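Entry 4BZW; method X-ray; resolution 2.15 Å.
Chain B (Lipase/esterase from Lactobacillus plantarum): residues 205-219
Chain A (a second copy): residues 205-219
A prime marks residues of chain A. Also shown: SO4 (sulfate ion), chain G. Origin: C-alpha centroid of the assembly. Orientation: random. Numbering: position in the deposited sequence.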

ATOM      1  N   PRO B 205       4.188   4.759  28.650  1.00 24.87           N
ATOM      2  CA  PRO B 205       2.756   4.948  28.397  1.00 24.75           C
ATOM      3  C   PRO B 205       2.502   5.938  27.267  1.00 26.32           C
ATOM      4  O   PRO B 205       3.214   6.944  27.154  1.00 25.41           O
ATOM      5  CB  PRO B 205       2.230   5.486  29.734  1.00 29.35           C
ATOM      6  CG  PRO B 205       3.181   4.895  30.760  1.00 30.86           C
ATOM      7  CD  PRO B 205       4.533   4.909  30.078  1.00 25.84           C
ATOM      8  N   PRO B 206       1.494   5.647  26.430  1.00 27.14           N
ATOM      9  CA  PRO B 206       1.188   6.429  25.223  1.00 23.75           C
ATOM     10  C   PRO B 206       0.806   7.873  25.548  1.00 20.51           C
ATOM     11  O   PRO B 206       0.873   8.725  24.651  1.00 26.78           O
ATOM     12  CB  PRO B 206      -0.016   5.693  24.614  1.00 29.18           C
ATOM     13  CG  PRO B 206      -0.082   4.369  25.314  1.00 34.74           C
ATOM     14  CD  PRO B 206       0.530   4.557  26.657  1.00 28.08           C
ATOM     15  N   ILE B 207       0.443   8.153  26.803  1.00 21.76           N
ATOM     16  CA  ILE B 207       0.200   9.534  27.225  1.00 22.73           C
ATOM     17  C   ILE B 207       1.418  10.416  26.916  1.00 32.34           C
ATOM     18  O   ILE B 207       1.269  11.620  26.661  1.00 31.14           O
ATOM     19  CB  ILE B 207      -0.213   9.639  28.726  1.00 32.92           C
ATOM     20  CG1 ILE B 207      -0.810  11.014  29.044  1.00 35.97           C
ATOM     21  CG2 ILE B 207       0.972   9.384  29.659  1.00 31.66           C
ATOM     22  CD1 ILE B 207      -2.079  11.335  28.292  1.00 35.01           C
ATOM     23  N   ASN B 208       2.609   9.809  26.922  1.00 27.00           N
ATOM     24  CA  ASN B 208       3.841  10.507  26.565  1.00 19.44           C
ATOM     25  C   ASN B 208       3.743  11.174  25.198  1.00 22.33           C
ATOM     26  O   ASN B 208       3.877  12.394  25.082  1.00 22.40           O
ATOM     27  CB  ASN B 208       5.048   9.550  26.578  1.00 21.08           C
ATOM     28  CG  ASN B 208       5.681   9.413  27.960  1.00 23.07           C
ATOM     29  OD1 ASN B 208       6.548  10.211  28.346  1.00 24.99           O
ATOM     30  ND2 ASN B 208       5.260   8.393  28.707  1.00 25.74           N
ATOM     31  N   SER B 209       3.504  10.378  24.160  1.00 17.46           N
ATOM     32  CA  SER B 209       3.423  10.939  22.819  1.00 22.90           C
ATOM     33  C   SER B 209       2.208  11.857  22.682  1.00 25.13           C
ATOM     34  O   SER B 209       2.282  12.911  22.041  1.00 22.88           O
ATOM     35  CB  SER B 209       3.413   9.836  21.743  1.00 19.03           C
ATOM     36  OG  SER B 209       2.344   8.924  21.919  1.00 22.62           O
ATOM     37  N   LEU B 210       1.096  11.468  23.298  1.00 18.92           N
ATOM     38  CA  LEU B 210      -0.138  12.251  23.184  1.00 20.42           C
ATOM     39  C   LEU B 210       0.039  13.678  23.736  1.00 31.89           C
ATOM     40  O   LEU B 210      -0.416  14.660  23.128  1.00 26.49           O
ATOM     41  CB  LEU B 210      -1.286  11.530  23.882  1.00 22.63           C
ATOM     42  CG  LEU B 210      -2.675  12.147  23.678  1.00 37.42           C
ATOM     43  CD1 LEU B 210      -3.709  11.074  23.462  1.00 34.58           C
ATOM     44  CD2 LEU B 210      -3.060  12.993  24.872  1.00 42.45           C
ATOM     45  N   LYS B 211       0.712  13.787  24.879  1.00 29.63           N
ATOM     46  CA  LYS B 211       0.959  15.087  25.494  1.00 25.44           C
ATOM     47  C   LYS B 211       1.843  15.959  24.605  1.00 25.15           C
ATOM     48  O   LYS B 211       1.626  17.168  24.505  1.00 22.74           O
ATOM     49  CB  LYS B 211       1.615  14.919  26.863  1.00 30.14           C
ATOM     50  CG  LYS B 211       0.662  14.528  27.993  1.00 34.22           C
ATOM     51  CD  LYS B 211       1.433  14.375  29.305  1.00 40.18           C
ATOM     52  CE  LYS B 211       0.533  13.940  30.468  1.00 49.20           C
ATOM     53  NZ  LYS B 211      -0.606  14.869  30.696  1.00 43.66           N
ATOM     54  N   TYR B 212       2.836  15.346  23.959  1.00 19.14           N
ATOM     55  CA  TYR B 212       3.734  16.108  23.097  1.00 23.04           C
ATOM     56  C   TYR B 212       2.954  16.658  21.898  1.00 22.90           C
ATOM     57  O   TYR B 212       3.061  17.843  21.556  1.00 23.22           O
ATOM     58  CB  TYR B 212       4.948  15.272  22.641  1.00 18.64           C
ATOM     59  CG  TYR B 212       5.987  16.124  21.946  1.00 18.68           C
ATOM     60  CD1 TYR B 212       6.834  16.950  22.675  1.00 22.96           C
ATOM     61  CD2 TYR B 212       6.076  16.156  20.561  1.00 21.48           C
ATOM     62  CE1 TYR B 212       7.764  17.758  22.047  1.00 23.99           C
ATOM     63  CE2 TYR B 212       7.004  16.958  19.918  1.00 23.27           C
ATOM     64  CZ  TYR B 212       7.841  17.764  20.669  1.00 24.63           C
ATOM     65  OH  TYR B 212       8.767  18.571  20.037  1.00 20.70           O
ATOM     66  N   VAL B 213       2.165  15.794  21.269  1.00 25.10           N
ATOM     67  CA  VAL B 213       1.357  16.197  20.125  1.00 21.27           C
ATOM     68  C   VAL B 213       0.340  17.285  20.516  1.00 27.92           C
ATOM     69  O   VAL B 213       0.172  18.279  19.801  1.00 27.35           O
ATOM     70  CB  VAL B 213       0.669  14.985  19.464  1.00 23.10           C
ATOM     71  CG1 VAL B 213      -0.287  15.433  18.372  1.00 20.91           C
ATOM     72  CG2 VAL B 213       1.719  14.036  18.879  1.00 18.54           C
ATOM     73  N   GLN B 214      -0.310  17.121  21.661  1.00 20.50           N
ATOM     74  CA  GLN B 214      -1.228  18.158  22.140  1.00 24.40           C
ATOM     75  C   GLN B 214      -0.551  19.531  22.240  1.00 28.36           C
ATOM     76  O   GLN B 214      -1.117  20.548  21.831  1.00 23.15           O
ATOM     77  CB  GLN B 214      -1.828  17.787  23.502  1.00 23.59           C
ATOM     78  CG  GLN B 214      -2.781  18.858  24.027  1.00 25.75           C
ATOM     79  CD  GLN B 214      -3.298  18.580  25.427  1.00 41.31           C
ATOM     80  OE1 GLN B 214      -3.615  19.509  26.170  1.00 44.84           O
ATOM     81  NE2 GLN B 214      -3.392  17.306  25.794  1.00 28.62           N
ATOM     82  N   ALA B 215       0.660  19.559  22.786  1.00 23.26           N
ATOM     83  CA  ALA B 215       1.357  20.828  22.975  1.00 25.25           C
ATOM     84  C   ALA B 215       1.745  21.430  21.615  1.00 28.20           C
ATOM     85  O   ALA B 215       1.694  22.654  21.430  1.00 25.90           O
ATOM     86  CB  ALA B 215       2.585  20.636  23.863  1.00 26.40           C
ATOM     87  N   MET B 216       2.127  20.571  20.671  1.00 20.16           N
ATOM     88  CA  MET B 216       2.472  21.032  19.328  1.00 25.56           C
ATOM     89  C   MET B 216       1.263  21.711  18.678  1.00 31.00           C
ATOM     90  O   MET B 216       1.387  22.793  18.095  1.00 29.01           O
ATOM     91  CB  MET B 216       2.977  19.870  18.463  1.00 23.60           C
ATOM     92  CG  MET B 216       4.330  19.306  18.925  1.00 29.31           C
ATOM     93  SD  MET B 216       5.726  20.399  18.559  1.00 29.83           S
ATOM     94  CE  MET B 216       6.080  19.853  16.897  1.00 31.64           C
ATOM     95  N   LEU B 217       0.095  21.080  18.801  1.00 24.91           N
ATOM     96  CA  LEU B 217      -1.142  21.623  18.244  1.00 29.62           C
ATOM     97  C   LEU B 217      -1.461  22.957  18.903  1.00 32.96           C
ATOM     98  O   LEU B 217      -1.802  23.938  18.238  1.00 34.34           O
ATOM     99  CB  LEU B 217      -2.307  20.654  18.477  1.00 29.73           C
ATOM    100  CG  LEU B 217      -2.287  19.345  17.683  1.00 37.07           C
ATOM    101  CD1 LEU B 217      -3.367  18.371  18.178  1.00 32.11           C
ATOM    102  CD2 LEU B 217      -2.459  19.629  16.192  1.00 38.47           C
ATOM    103  N   GLN B 218      -1.338  22.987  20.221  1.00 28.81           N
ATOM    104  CA  GLN B 218      -1.690  24.166  20.981  1.00 35.68           C
ATOM    105  C   GLN B 218      -0.738  25.323  20.698  1.00 38.85           C
ATOM    106  O   GLN B 218      -1.063  26.473  20.982  1.00 35.11           O
ATOM    107  CB  GLN B 218      -1.766  23.826  22.473  1.00 37.14           C
ATOM    108  CG  GLN B 218      -2.960  22.912  22.791  1.00 49.46           C
ATOM    109  CD  GLN B 218      -3.039  22.512  24.250  1.00 55.31           C
ATOM    110  OE1 GLN B 218      -2.031  22.493  24.961  1.00 64.00           O
ATOM    111  NE2 GLN B 218      -4.242  22.188  24.704  1.00 53.79           N
ATOM    112  N   HIS B 219       0.419  25.024  20.116  1.00 30.46           N
ATOM    113  CA  HIS B 219       1.353  26.089  19.741  1.00 33.73           C
ATOM    114  C   HIS B 219       1.491  26.250  18.226  1.00 34.87           C
ATOM    115  O   HIS B 219       2.483  26.813  17.746  1.00 34.58           O
ATOM    116  CB  HIS B 219       2.717  25.891  20.414  1.00 30.28           C
ATOM    117  CG  HIS B 219       2.668  26.017  21.908  1.00 32.21           C
ATOM    118  ND1 HIS B 219       2.310  24.973  22.735  1.00 35.76           N
ATOM    119  CD2 HIS B 219       2.904  27.075  22.720  1.00 34.33           C
ATOM    120  CE1 HIS B 219       2.345  25.378  23.994  1.00 33.40           C
ATOM    121  NE2 HIS B 219       2.697  26.650  24.011  1.00 35.27           N
TER
HETATM  122  S   SO4 G1280     -11.464  17.492  29.818  1.00109.35           S
HETATM  123  O1  SO4 G1280     -10.522  17.970  30.826  1.00113.38           O
HETATM  124  O2  SO4 G1280     -12.330  16.474  30.412  1.00109.22           O
HETATM  125  O3  SO4 G1280     -10.722  16.905  28.703  1.00104.40           O
HETATM  126  O4  SO4 G1280     -12.270  18.621  29.352  1.00107.37           O
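Chain A (205-219) PPINSLKYVQAMLQH

How does chain A lie on chain B? Most of its stretch is also helix, and it runs nearly antiparallel to its partner: the N-to-C directions differ by 162°, the signed crossing angle is -162°, and the axes approach to 11.0 Å. The register is reciprocal, with the CA atoms of Ile207 and Gln214′ 7.2 Å apart and those of Gln214 and Ile207′ 7.3 Å apart.

What fills the centre? Leu210 and Leu210′ meet there, CD2 of one 3.6 Å from CD2 of the other. Both point CA-to-CB toward the opposing helix and hold chi1 at t, with chi2 between wells, at 139° in Leu210 and 142° in Leu210′. Each is a knob in a hole formed by the other helix's Leu210, Val213, Gln214 and Leu217. Thus CD1 of Leu210 lies 4.0 Å from CG1 of Val213′ and 4.1 Å from CD1 of Leu217′.

How do the ends of the contact close? Leu217 and Leu217′, both with chi1 m and chi2 t, also point toward the partner and reach Pro206′ and Pro206, respectively, in the partner stretch: Pro206 CB is 3.9 Å from Leu217′ CD1, and Leu217 CD2 is 4.1 Å from Pro206′ CG. Ile207 and Ile207′ leave their backbones sideways, but chi1 t and chi2 p bring each CD1 nearer the partner; Ile207 CD1 lies 3.9 Å from Gln214′ CG.

What do the polar side chains do? No direct hydrogen bond crosses the interface. Gln214 and Gln214′ extend with chi1 and chi2 t, placing Gln214 NE2 3.6 Å from Leu210′ CD2. A water links the helices, accepting from Lys211 NZ at 3.1 Å and, weakly, from Gln214 NE2 at 3.3 Å, while donating weakly to Gln214′ OE1 at 3.4 Å.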

ATOM      1  N   PRO A 205     -11.830  21.692  15.970  1.00 24.49           N
ATOM      2  CA  PRO A 205     -10.426  21.626  16.403  1.00 24.57           C
ATOM      3  C   PRO A 205     -10.032  20.207  16.799  1.00 26.82           C
ATOM      4  O   PRO A 205     -10.828  19.518  17.450  1.00 27.85           O
ATOM      5  CB  PRO A 205     -10.395  22.548  17.632  1.00 27.70           C
ATOM      6  CG  PRO A 205     -11.480  23.551  17.360  1.00 27.73           C
ATOM      7  CD  PRO A 205     -12.567  22.779  16.647  1.00 24.54           C
ATOM      8  N   PRO A 206      -8.824  19.770  16.400  1.00 26.16           N
ATOM      9  CA  PRO A 206      -8.401  18.387  16.650  1.00 25.79           C
ATOM     10  C   PRO A 206      -8.255  18.045  18.129  1.00 27.59           C
ATOM     11  O   PRO A 206      -8.195  16.856  18.447  1.00 23.92           O
ATOM     12  CB  PRO A 206      -7.044  18.293  15.931  1.00 28.53           C
ATOM     13  CG  PRO A 206      -6.562  19.714  15.825  1.00 33.16           C
ATOM     14  CD  PRO A 206      -7.817  20.525  15.626  1.00 27.96           C
ATOM     15  N   ILE A 207      -8.210  19.044  19.013  1.00 27.86           N
ATOM     16  CA  ILE A 207      -8.276  18.782  20.454  1.00 28.58           C
ATOM     17  C   ILE A 207      -9.491  17.896  20.802  1.00 26.36           C
ATOM     18  O   ILE A 207      -9.451  17.137  21.772  1.00 27.14           O
ATOM     19  CB  ILE A 207      -8.275  20.103  21.296  1.00 32.69           C
ATOM     20  CG1 ILE A 207      -8.067  19.816  22.786  1.00 37.03           C
ATOM     21  CG2 ILE A 207      -9.572  20.883  21.110  1.00 27.29           C
ATOM     22  CD1 ILE A 207      -6.686  19.294  23.139  1.00 38.89           C
ATOM     23  N   ASN A 208     -10.551  17.973  19.993  1.00 23.80           N
ATOM     24  CA  ASN A 208     -11.711  17.091  20.149  1.00 27.69           C
ATOM     25  C   ASN A 208     -11.364  15.600  20.194  1.00 27.31           C
ATOM     26  O   ASN A 208     -11.645  14.915  21.181  1.00 22.74           O
ATOM     27  CB  ASN A 208     -12.737  17.339  19.036  1.00 25.73           C
ATOM     28  CG  ASN A 208     -13.629  18.525  19.326  1.00 25.89           C
ATOM     29  OD1 ASN A 208     -14.680  18.388  19.967  1.00 24.95           O
ATOM     30  ND2 ASN A 208     -13.211  19.705  18.867  1.00 23.88           N
ATOM     31  N   SER A 209     -10.763  15.096  19.119  1.00 20.60           N
ATOM     32  CA  SER A 209     -10.452  13.675  19.033  1.00 22.99           C
ATOM     33  C   SER A 209      -9.332  13.327  19.998  1.00 23.81           C
ATOM     34  O   SER A 209      -9.275  12.212  20.534  1.00 23.94           O
ATOM     35  CB  SER A 209     -10.081  13.276  17.595  1.00 21.69           C
ATOM     36  OG  SER A 209      -8.947  13.988  17.123  1.00 20.99           O
ATOM     37  N   LEU A 210      -8.432  14.278  20.224  1.00 21.47           N
ATOM     38  CA  LEU A 210      -7.316  14.029  21.127  1.00 21.57           C
ATOM     39  C   LEU A 210      -7.832  13.800  22.549  1.00 21.50           C
ATOM     40  O   LEU A 210      -7.339  12.924  23.267  1.00 23.49           O
ATOM     41  CB  LEU A 210      -6.307  15.178  21.074  1.00 23.63           C
ATOM     42  CG  LEU A 210      -4.953  14.919  21.734  1.00 47.58           C
ATOM     43  CD1 LEU A 210      -3.838  15.560  20.925  1.00 49.56           C
ATOM     44  CD2 LEU A 210      -4.958  15.461  23.151  1.00 51.54           C
ATOM     45  N   LYS A 211      -8.835  14.580  22.951  1.00 23.96           N
ATOM     46  CA  LYS A 211      -9.404  14.428  24.289  1.00 28.03           C
ATOM     47  C   LYS A 211     -10.133  13.093  24.458  1.00 25.99           C
ATOM     48  O   LYS A 211     -10.059  12.474  25.520  1.00 21.67           O
ATOM     49  CB  LYS A 211     -10.320  15.611  24.638  1.00 25.09           C
ATOM     50  CG  LYS A 211      -9.547  16.838  25.120  1.00 31.74           C
ATOM     51  CD  LYS A 211     -10.472  18.014  25.404  1.00 46.16           C
ATOM     52  CE  LYS A 211      -9.776  19.061  26.279  1.00 56.60           C
ATOM     53  NZ  LYS A 211     -10.737  20.074  26.803  1.00 63.48           N
ATOM     54  N   TYR A 212     -10.825  12.645  23.410  1.00 23.68           N
ATOM     55  CA  TYR A 212     -11.517  11.354  23.469  1.00 22.40           C
ATOM     56  C   TYR A 212     -10.528  10.193  23.552  1.00 23.44           C
ATOM     57  O   TYR A 212     -10.687   9.284  24.366  1.00 22.74           O
ATOM     58  CB  TYR A 212     -12.441  11.156  22.268  1.00 19.51           C
ATOM     59  CG  TYR A 212     -13.351   9.956  22.441  1.00 25.47           C
ATOM     60  CD1 TYR A 212     -14.437  10.007  23.316  1.00 21.57           C
ATOM     61  CD2 TYR A 212     -13.117   8.773  21.751  1.00 20.24           C
ATOM     62  CE1 TYR A 212     -15.271   8.918  23.488  1.00 22.92           C
ATOM     63  CE2 TYR A 212     -13.956   7.669  21.915  1.00 22.55           C
ATOM     64  CZ  TYR A 212     -15.028   7.751  22.788  1.00 26.47           C
ATOM     65  OH  TYR A 212     -15.865   6.666  22.958  1.00 24.88           O
ATOM     66  N   VAL A 213      -9.514  10.226  22.693  1.00 24.98           N
ATOM     67  CA  VAL A 213      -8.456   9.224  22.722  1.00 25.68           C
ATOM     68  C   VAL A 213      -7.755   9.205  24.085  1.00 23.76           C
ATOM     69  O   VAL A 213      -7.526   8.131  24.653  1.00 24.03           O
ATOM     70  CB  VAL A 213      -7.459   9.418  21.550  1.00 21.14           C
ATOM     71  CG1 VAL A 213      -6.245   8.520  21.703  1.00 21.65           C
ATOM     72  CG2 VAL A 213      -8.162   9.125  20.214  1.00 19.87           C
ATOM     73  N   GLN A 214      -7.456  10.384  24.630  1.00 21.67           N
ATOM     74  CA  GLN A 214      -6.785  10.455  25.932  1.00 23.93           C
ATOM     75  C   GLN A 214      -7.615   9.777  27.019  1.00 29.19           C
ATOM     76  O   GLN A 214      -7.078   9.055  27.863  1.00 25.54           O
ATOM     77  CB  GLN A 214      -6.481  11.907  26.343  1.00 26.87           C
ATOM     78  CG  GLN A 214      -5.842  12.031  27.751  1.00 28.31           C
ATOM     79  CD  GLN A 214      -5.610  13.474  28.175  1.00 41.02           C
ATOM     80  OE1 GLN A 214      -5.635  14.390  27.352  1.00 47.92           O
ATOM     81  NE2 GLN A 214      -5.390  13.679  29.465  1.00 45.36           N
ATOM     82  N   ALA A 215      -8.923  10.019  27.003  1.00 23.98           N
ATOM     83  CA  ALA A 215      -9.806   9.426  28.001  1.00 25.21           C
ATOM     84  C   ALA A 215      -9.905   7.902  27.834  1.00 23.78           C
ATOM     85  O   ALA A 215     -10.019   7.171  28.819  1.00 24.62           O
ATOM     86  CB  ALA A 215     -11.183  10.066  27.947  1.00 22.80           C
ATOM     87  N   MET A 216      -9.884   7.431  26.589  1.00 21.59           N
ATOM     88  CA  MET A 216      -9.920   5.994  26.318  1.00 26.67           C
ATOM     89  C   MET A 216      -8.661   5.297  26.832  1.00 29.72           C
ATOM     90  O   MET A 216      -8.745   4.260  27.490  1.00 30.00           O
ATOM     91  CB  MET A 216     -10.097   5.744  24.822  1.00 23.69           C
ATOM     92  CG  MET A 216     -11.433   6.241  24.304  1.00 22.98           C
ATOM     93  SD  MET A 216     -12.816   5.133  24.663  1.00 29.18           S
ATOM     94  CE  MET A 216     -12.541   3.941  23.353  1.00 33.73           C
ATOM     95  N   LEU A 217      -7.497   5.870  26.537  1.00 28.69           N
ATOM     96  CA  LEU A 217      -6.238   5.345  27.070  1.00 35.59           C
ATOM     97  C   LEU A 217      -6.281   5.307  28.592  1.00 39.00           C
ATOM     98  O   LEU A 217      -5.871   4.324  29.220  1.00 33.25           O
ATOM     99  CB  LEU A 217      -5.056   6.212  26.631  1.00 35.12           C
ATOM    100  CG  LEU A 217      -4.694   6.214  25.146  1.00 34.62           C
ATOM    101  CD1 LEU A 217      -3.591   7.231  24.862  1.00 31.54           C
ATOM    102  CD2 LEU A 217      -4.270   4.824  24.729  1.00 31.48           C
ATOM    103  N   GLN A 218      -6.785   6.382  29.186  1.00 31.13           N
ATOM    104  CA  GLN A 218      -6.733   6.519  30.635  1.00 35.24           C
ATOM    105  C   GLN A 218      -7.735   5.598  31.336  1.00 34.98           C
ATOM    106  O   GLN A 218      -7.661   5.407  32.544  1.00 35.10           O
ATOM    107  CB  GLN A 218      -6.891   7.989  31.051  1.00 38.78           C
ATOM    108  CG  GLN A 218      -5.661   8.841  30.688  1.00 48.23           C
ATOM    109  CD  GLN A 218      -5.778  10.309  31.093  1.00 53.48           C
ATOM    110  OE1 GLN A 218      -6.872  10.882  31.120  1.00 55.74           O
ATOM    111  NE2 GLN A 218      -4.639  10.925  31.401  1.00 48.49           N
ATOM    112  N   HIS A 219      -8.653   5.011  30.570  1.00 30.31           N
ATOM    113  CA  HIS A 219      -9.572   4.016  31.121  1.00 41.21           C
ATOM    114  C   HIS A 219      -9.321   2.616  30.554  1.00 28.92           C
ATOM    115  O   HIS A 219     -10.180   1.733  30.649  1.00 34.30           O
ATOM    116  CB  HIS A 219     -11.028   4.443  30.916  1.00 28.71           C
ATOM    117  CG  HIS A 219     -11.424   5.631  31.739  1.00 37.33           C
ATOM    118  ND1 HIS A 219     -11.298   6.926  31.286  1.00 37.15           N
ATOM    119  CD2 HIS A 219     -11.923   5.715  32.996  1.00 36.07           C
ATOM    120  CE1 HIS A 219     -11.720   7.760  32.226  1.00 40.39           C
ATOM    121  NE2 HIS A 219     -12.099   7.050  33.272  1.00 39.88           N
TER
HETATM  122  O   HOH W   1      -2.530  15.439  28.339  1.00 57.85           O